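Local coordinates for histidine acid phosphatase (Hafnia alvei, PDB 4ARU), which belongs to branch 2 of the histidine phosphatase superfamily and is built on a mixed beta sheet flanked by helices, at residues A[55-60]-A[99-104]; A[61-66]-A[372-377]. All blocks are in the same frame, centred on the assembly; numbering follows the deposited sequence. Where two conformers were deposited one is given.

Contact 1: residues A[55-60]-A[99-104]; sequences HLISLM and GEAFLA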
ATOM      1  N   HIS A  55      -6.099 -15.187   6.488  1.00  7.22           N
ATOM      2  CA  HIS A  55      -5.122 -16.295   6.504  1.00  7.50           C
ATOM      3  C   HIS A  55      -3.806 -15.866   5.850  1.00  7.05           C
ATOM      4  O   HIS A  55      -2.722 -16.084   6.365  1.00  7.19           O
ATOM      5  CB  HIS A  55      -5.702 -17.528   5.846  1.00  8.26           C
ATOM      6  CG  HIS A  55      -4.722 -18.647   5.729  1.00  9.00           C
ATOM      7  ND1 HIS A  55      -4.128 -19.251   6.824  1.00  9.86           N
ATOM      8  CD2 HIS A  55      -4.159 -19.207   4.636  1.00  9.50           C
ATOM      9  CE1 HIS A  55      -3.279 -20.176   6.393  1.00 10.37           C
ATOM     10  NE2 HIS A  55      -3.293 -20.175   5.075  1.00 10.23           N
ATOM     11  N   LEU A  56      -3.927 -15.238   4.699  1.00  6.54           N
ATOM     12  CA  LEU A  56      -2.760 -14.770   3.968  1.00  6.30           C
ATOM     13  C   LEU A  56      -1.963 -13.755   4.750  1.00  6.15           C
ATOM     14  O   LEU A  56      -0.732 -13.778   4.680  1.00  6.35           O
ATOM     15  CB  LEU A  56      -3.172 -14.265   2.561  1.00  6.04           C
ATOM     16  CG  LEU A  56      -3.598 -15.333   1.547  1.00  6.39           C
ATOM     17  CD1 LEU A  56      -4.303 -14.700   0.378  1.00  6.25           C
ATOM     18  CD2 LEU A  56      -2.403 -16.141   1.074  1.00  6.71           C
ATOM     19  N   ILE A  57      -2.616 -12.842   5.475  1.00  6.00           N
ATOM     20  CA  ILE A  57      -1.908 -11.928   6.354  1.00  6.04           C
ATOM     21  C   ILE A  57      -1.232 -12.680   7.475  1.00  6.44           C
ATOM     22  O   ILE A  57      -0.081 -12.351   7.822  1.00  6.43           O
ATOM     23  CB  ILE A  57      -2.849 -10.860   6.918  1.00  5.96           C
ATOM     24  CG1 ILE A  57      -3.354  -9.947   5.826  1.00  5.86           C
ATOM     25  CG2 ILE A  57      -2.156 -10.051   8.028  1.00  5.91           C
ATOM     26  CD1 ILE A  57      -2.312  -9.079   5.128  1.00  5.65           C
ATOM     27  N   SER A  58      -1.903 -13.679   8.062  1.00  6.76           N
ATOM     28  CA  SER A  58      -1.250 -14.462   9.124  0.50  7.37           C
ATOM     29  C   SER A  58       0.008 -15.170   8.606  1.00  7.64           C
ATOM     30  O   SER A  58       0.979 -15.273   9.345  1.00  7.76           O
ATOM     31  CB  SER A  58      -2.217 -15.459   9.757  0.50  7.98           C
ATOM     32  OG  SER A  58      -2.406 -16.603   8.950  0.50  8.53           O
ATOM     33  N   LEU A  59      -0.002 -15.597   7.333  1.00  7.62           N
ATOM     34  CA  LEU A  59       1.205 -16.238   6.764  1.00  8.13           C
ATOM     35  C   LEU A  59       2.348 -15.192   6.761  1.00  7.73           C
ATOM     36  O   LEU A  59       3.505 -15.518   7.102  1.00  8.41           O
ATOM     37  CB  LEU A  59       0.955 -16.813   5.347  1.00  8.24           C
ATOM     38  CG  LEU A  59      -0.003 -17.975   5.291  1.00  8.90           C
ATOM     39  CD1 LEU A  59      -0.190 -18.404   3.825  1.00  9.40           C
ATOM     40  CD2 LEU A  59       0.448 -19.163   6.129  1.00  9.53           C
ATOM     41  N   MET A  60       2.065 -13.963   6.376  1.00  7.57           N
ATOM     42  CA  MET A  60       3.044 -12.870   6.476  0.67  7.72           C
ATOM     43  C   MET A  60       3.513 -12.652   7.913  1.00  7.68           C
ATOM     44  O   MET A  60       4.712 -12.489   8.150  1.00  7.65           O
ATOM     45  CB  MET A  60       2.519 -11.562   5.882  0.67  8.02           C
ATOM     46  CG  MET A  60       2.376 -11.609   4.376  0.67  8.13           C
ATOM     47  SD  MET A  60       3.960 -11.471   3.523  0.67  9.04           S
ATOM     48  CE  MET A  60       4.326  -9.719   3.652  0.67  8.81           C
ATOM     49  N   GLY A  99      -4.701  -6.246  11.162  1.00  5.67           N
ATOM     50  CA  GLY A  99      -3.889  -6.148  12.347  1.00  5.81           C
ATOM     51  C   GLY A  99      -4.027  -7.382  13.208  1.00  6.19           C
ATOM     52  O   GLY A  99      -3.027  -7.905  13.732  1.00  6.12           O
ATOM     53  N   GLU A 100      -5.263  -7.845  13.418  1.00  6.74           N
ATOM     54  CA  GLU A 100      -5.473  -9.081  14.217  1.00  7.50           C
ATOM     55  C   GLU A 100      -4.830 -10.334  13.576  1.00  7.12           C
ATOM     56  O   GLU A 100      -4.256 -11.145  14.281  1.00  6.94           O
ATOM     57  CB  GLU A 100      -6.959  -9.298  14.476  1.00  8.94           C
ATOM     58  CG  GLU A 100      -7.470  -8.197  15.414  1.00 10.76           C
ATOM     59  CD  GLU A 100      -8.914  -8.264  15.824  1.00 13.71           C
ATOM     60  OE1 GLU A 100      -9.712  -9.023  15.215  1.00 16.21           O
ATOM     61  OE2 GLU A 100      -9.217  -7.566  16.836  1.00 18.04           O
ATOM     62  N   ALA A 101      -4.887 -10.441  12.258  1.00  6.68           N
ATOM     63  CA  ALA A 101      -4.318 -11.567  11.561  1.00  6.72           C
ATOM     64  C   ALA A 101      -2.789 -11.530  11.611  1.00  6.51           C
ATOM     65  O   ALA A 101      -2.137 -12.581  11.717  1.00  6.85           O
ATOM     66  CB  ALA A 101      -4.812 -11.612  10.126  1.00  6.61           C
ATOM     67  N   PHE A 102      -2.222 -10.333  11.565  1.00  6.19           N
ATOM     68  CA  PHE A 102      -0.777 -10.174  11.750  1.00  6.25           C
ATOM     69  C   PHE A 102      -0.335 -10.677  13.100  1.00  6.75           C
ATOM     70  O   PHE A 102       0.602 -11.486  13.195  1.00  6.86           O
ATOM     71  CB  PHE A 102      -0.375  -8.696  11.561  1.00  6.16           C
ATOM     72  CG  PHE A 102       0.997  -8.368  12.092  1.00  6.50           C
ATOM     73  CD1 PHE A 102       2.158  -8.675  11.406  1.00  6.56           C
ATOM     74  CD2 PHE A 102       1.129  -7.742  13.320  1.00  6.99           C
ATOM     75  CE1 PHE A 102       3.411  -8.385  11.919  1.00  6.59           C
ATOM     76  CE2 PHE A 102       2.368  -7.457  13.849  1.00  7.31           C
ATOM     77  CZ  PHE A 102       3.511  -7.727  13.141  1.00  7.08           C
ATOM     78  N   LEU A 103      -1.062 -10.300  14.164  1.00  7.01           N
ATOM     79  CA  LEU A 103      -0.725 -10.781  15.512  1.00  7.73           C
ATOM     80  C   LEU A 103      -0.875 -12.303  15.592  1.00  8.32           C
ATOM     81  O   LEU A 103      -0.050 -12.969  16.224  1.00  8.72           O
ATOM     82  CB  LEU A 103      -1.615 -10.102  16.564  1.00  8.03           C
ATOM     83  CG  LEU A 103      -1.379  -8.605  16.725  1.00  8.02           C
ATOM     84  CD1 LEU A 103      -2.472  -8.083  17.646  1.00  8.45           C
ATOM     85  CD2 LEU A 103       0.001  -8.333  17.274  1.00  8.43           C
ATOM     86  N   ALA A 104      -1.902 -12.879  14.950  1.00  8.23           N
ATOM     87  CA  ALA A 104      -2.122 -14.331  15.014  1.00  9.07           C
ATOM     88  C   ALA A 104      -0.986 -15.097  14.322  1.00  9.29           C
ATOM     89  O   ALA A 104      -0.671 -16.200  14.767  1.00 10.72           O
ATOM     90  CB  ALA A 104      -3.428 -14.680  14.367  1.00  9.08           C
TER

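Contact 2: residues A[61-66]-A[372-377]; sequences GGFYRE and HPAGSV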
ATOM      1  N   GLY A  61       2.581 -12.657   8.869  1.00  7.29           N
ATOM      2  CA  GLY A  61       2.957 -12.539  10.292  1.00  7.61           C
ATOM      3  C   GLY A  61       3.965 -13.601  10.688  1.00  7.92           C
ATOM      4  O   GLY A  61       4.927 -13.307  11.396  1.00  7.87           O
ATOM      5  N   GLY A  62       3.725 -14.839  10.283  1.00  8.34           N
ATOM      6  CA  GLY A  62       4.651 -15.964  10.541  1.00  9.06           C
ATOM      7  C   GLY A  62       6.005 -15.716   9.909  1.00  9.34           C
ATOM      8  O   GLY A  62       7.021 -16.068  10.497  1.00  9.95           O
ATOM      9  N   PHE A  63       6.025 -15.152   8.718  1.00  8.93           N
ATOM     10  CA  PHE A  63       7.299 -14.847   8.064  1.00  9.39           C
ATOM     11  C   PHE A  63       8.048 -13.772   8.849  1.00  9.01           C
ATOM     12  O   PHE A  63       9.253 -13.904   9.126  1.00  8.85           O
ATOM     13  CB  PHE A  63       7.071 -14.382   6.631  1.00  9.74           C
ATOM     14  CG  PHE A  63       8.355 -13.978   5.946  1.00 10.46           C
ATOM     15  CD1 PHE A  63       9.293 -14.949   5.595  1.00 11.54           C
ATOM     16  CD2 PHE A  63       8.664 -12.640   5.763  1.00 10.74           C
ATOM     17  CE1 PHE A  63      10.508 -14.583   4.995  1.00 12.08           C
ATOM     18  CE2 PHE A  63       9.868 -12.268   5.181  1.00 11.56           C
ATOM     19  CZ  PHE A  63      10.781 -13.255   4.804  1.00 11.87           C
ATOM     20  N   TYR A  64       7.338 -12.721   9.222  1.00  8.39           N
ATOM     21  CA  TYR A  64       7.924 -11.664  10.029  1.00  8.59           C
ATOM     22  C   TYR A  64       8.481 -12.206  11.341  1.00  8.84           C
ATOM     23  O   TYR A  64       9.579 -11.818  11.772  1.00  8.94           O
ATOM     24  CB  TYR A  64       6.917 -10.543  10.339  1.00  8.44           C
ATOM     25  CG  TYR A  64       6.503  -9.653   9.201  1.00  8.46           C
ATOM     26  CD1 TYR A  64       7.424  -8.949   8.444  1.00  9.41           C
ATOM     27  CD2 TYR A  64       5.155  -9.492   8.905  1.00  8.72           C
ATOM     28  CE1 TYR A  64       6.973  -8.134   7.386  1.00  9.32           C
ATOM     29  CE2 TYR A  64       4.722  -8.669   7.875  1.00  9.54           C
ATOM     30  CZ  TYR A  64       5.628  -8.035   7.113  1.00  9.81           C
ATOM     31  OH  TYR A  64       5.072  -7.209   6.101  1.00 12.21           O
ATOM     32  N   ARG A  65       7.757 -13.128  11.963  1.00  9.20           N
ATOM     33  CA  ARG A  65       8.262 -13.777  13.180  1.00 10.15           C
ATOM     34  C   ARG A  65       9.611 -14.436  12.931  1.00 10.73           C
ATOM     35  O   ARG A  65      10.568 -14.206  13.683  1.00 10.78           O
ATOM     36  CB  ARG A  65       7.251 -14.784  13.763  1.00 11.06           C
ATOM     37  CG  ARG A  65       7.735 -15.515  15.010  1.00 12.59           C
ATOM     38  CD  ARG A  65       8.201 -14.504  16.059  1.00 14.05           C
ATOM     39  NE  ARG A  65       8.640 -15.084  17.337  1.00 15.97           N
ATOM     40  CZ  ARG A  65       7.824 -15.478  18.322  1.00 16.80           C
ATOM     41  NH1 ARG A  65       6.501 -15.370  18.222  1.00 16.46           N
ATOM     42  NH2 ARG A  65       8.341 -15.984  19.437  1.00 18.73           N
ATOM     43  N   GLU A  66       9.722 -15.223  11.858  1.00 10.81           N
ATOM     44  CA  GLU A  66      10.961 -15.934  11.586  1.00 11.69           C
ATOM     45  C   GLU A  66      12.076 -14.933  11.288  1.00 11.52           C
ATOM     46  O   GLU A  66      13.194 -15.149  11.769  1.00 11.54           O
ATOM     47  CB  GLU A  66      10.821 -16.880  10.406  1.00 12.66           C
ATOM     48  CG  GLU A  66       9.972 -18.104  10.638  1.00 14.33           C
ATOM     49  CD  GLU A  66      10.247 -19.262   9.662  1.00 16.61           C
ATOM     50  OE1 GLU A  66      11.352 -19.393   9.098  1.00 17.12           O
ATOM     51  OE2 GLU A  66       9.330 -20.092   9.491  1.00 19.69           O
ATOM     52  N   HIS A 372      11.730 -20.510   2.456  1.00 12.80           N
ATOM     53  CA  HIS A 372      10.804 -20.240   1.348  1.00 12.19           C
ATOM     54  C   HIS A 372      10.164 -18.897   1.573  1.00 11.29           C
ATOM     55  O   HIS A 372       9.009 -18.821   1.995  1.00 10.35           O
ATOM     56  CB  HIS A 372       9.790 -21.383   1.183  1.00 12.44           C
ATOM     57  CG  HIS A 372      10.438 -22.663   0.821  1.00 13.29           C
ATOM     58  ND1 HIS A 372      10.789 -23.627   1.737  1.00 13.70           N
ATOM     59  CD2 HIS A 372      10.938 -23.081  -0.366  1.00 13.77           C
ATOM     60  CE1 HIS A 372      11.420 -24.606   1.127  1.00 14.64           C
ATOM     61  NE2 HIS A 372      11.521 -24.290  -0.156  1.00 14.67           N
ATOM     62  N   PRO A 373      10.915 -17.820   1.327  1.00 11.25           N
ATOM     63  CA  PRO A 373      10.556 -16.563   1.898  1.00 10.66           C
ATOM     64  C   PRO A 373       9.522 -15.756   1.097  1.00  9.93           C
ATOM     65  O   PRO A 373       9.349 -15.958  -0.098  1.00 10.02           O
ATOM     66  CB  PRO A 373      11.913 -15.799   1.931  1.00 10.95           C
ATOM     67  CG  PRO A 373      12.694 -16.385   0.814  1.00 11.71           C
ATOM     68  CD  PRO A 373      12.307 -17.827   0.805  1.00 12.14           C
ATOM     69  N   ALA A 374       8.901 -14.791   1.763  1.00  9.42           N
ATOM     70  CA  ALA A 374       8.193 -13.700   1.051  1.00  9.38           C
ATOM     71  C   ALA A 374       9.175 -12.991   0.129  1.00  9.35           C
ATOM     72  O   ALA A 374      10.395 -13.007   0.334  1.00  9.96           O
ATOM     73  CB  ALA A 374       7.604 -12.740   2.038  1.00  9.12           C
ATOM     74  N   GLY A 375       8.641 -12.324  -0.875  1.00  9.19           N
ATOM     75  CA  GLY A 375       9.429 -11.417  -1.690  1.00  9.51           C
ATOM     76  C   GLY A 375       9.872 -10.240  -0.866  1.00  9.28           C
ATOM     77  O   GLY A 375       9.226  -9.815   0.104  1.00  8.59           O
ATOM     78  N   SER A 376      11.027  -9.690  -1.236  1.00  9.77           N
ATOM     79  CA  SER A 376      11.533  -8.498  -0.560  0.50 10.23           C
ATOM     80  C   SER A 376      12.409  -7.744  -1.545  1.00 10.58           C
ATOM     81  O   SER A 376      13.253  -8.343  -2.187  1.00 12.89           O
ATOM     82  CB  SER A 376      12.301  -8.856   0.727  0.50 10.81           C
ATOM     83  OG  SER A 376      12.760  -7.721   1.463  0.50 11.57           O
ATOM     84  N   VAL A 377      12.194  -6.436  -1.651  1.00  9.65           N
ATOM     85  CA  VAL A 377      13.006  -5.569  -2.495  1.00  9.88           C
ATOM     86  C   VAL A 377      13.598  -4.495  -1.598  1.00  9.78           C
ATOM     87  O   VAL A 377      12.864  -3.770  -0.925  1.00  8.86           O
ATOM     88  CB  VAL A 377      12.172  -4.937  -3.616  1.00  9.96           C
ATOM     89  CG1 VAL A 377      12.995  -3.936  -4.406  1.00 10.55           C
ATOM     90  CG2 VAL A 377      11.670  -6.029  -4.549  1.00 10.40           C
TER

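Contact 1: residues A[55-60]-A[99-104]
Ile57 and Ala101 meet where helix 51-70 crosses helix 93-106, and the pair marks the tight side of the contact. CG2 of Ile57 sits 3.7 Å from CB of Ala101, and the same methyl comes within 3.5 Å of the backbone N of Phe102. It gets there because CG2 is anti to the backbone N of Ile57, while CG1, beside that N, carries CD1 away from the partner helix. Phe102 adds its CB, but its ring heads off to stack on Phe302; with Leu103 it packs on strand 85-89, so this is helix-to-helix packing beside the mixed sheet. The axes of the two segments approach to 7.0 Å at 46°, consistent with the small Ala101 facing the other helix. Backbone touches backbone: CA of Ser58 lies 3.3 Å from O of Ala101, a CH...O contact bent to 135° at the hydrogen.

The other side is looser. Ala104 is exposed and its CB stays 4.8 Å from CB of Ser58. In one of its two conformers Ser58 donates from OG to O of His55 at 2.7 Å, using the hydroxyl within its own helix. Between 55-60 and 99-104 the contact thus rests on methyl packing and a CH...O contact.

Contact 2: residues A[61-66]-A[372-377]
Phe63 reaches from helix 51-70 to the chain at Pro373 and Ala374, just ahead of strand 375-378, and its ring makes the whole contact. From CB, which points toward the partner segment, the side chain runs out with CG anti to the backbone N (chi1 177°). CG is already 4.2 Å from CB of Ala374. Along one flank of the ring CD2 and CE2 lie under that same methyl, CD2 at 3.9 Å from it. On the other flank CD1 approaches N of Ala374, and CE1 lies 3.6 Å from both this N and CB of Pro373, which approach it from the same side. CZ, at the tip, completes the ring beneath the junction of the two residues, a little farther from both.

Ala374 therefore covers one ring face. Its CB stands 4.0 Å from the ring centroid and only 16° off the normal, a CH-pi contact, whereas its N lies over the same face toward the rim. CB of Pro373, an exposed residue, approaches obliquely near CE1.

Leu368 also packs on Phe63, and Glu66, one turn along the helix, accepts a bond from N of Leu370 through OE1. Beyond Ala374 the chain enters strand 375-378, paired antiparallel with strand 348-356, while Tyr64 of the helix packs on strand 335-342. Helix 51-70 thus lies against this part of the mixed sheet, with Phe63 packed between the helix and the chain leading into strand 375-378.

Overall arrangement
Contacts 1 and 2 use successive turns of helix 51-70, and their centres are 12 Å apart. Contact 1 joins the helix to helix 93-106, and contact 2 joins it to the chain leading into strand 375-378, far along the sequence. The two also touch directly. CE1 of Phe102 lies 3.7 Å from CD2 of Tyr64, and CD1 of Phe102 is 4.1 Å from CA of Gly61, where the glycine offers bare backbone to the ring. In one of the two conformers of Met60, its SD comes to 4.1 Å from CB of Ala374. Both contacts lie on the same side of the chain's centre, about 16 and 17 Å from it, and none of their residues belongs to the potassium site.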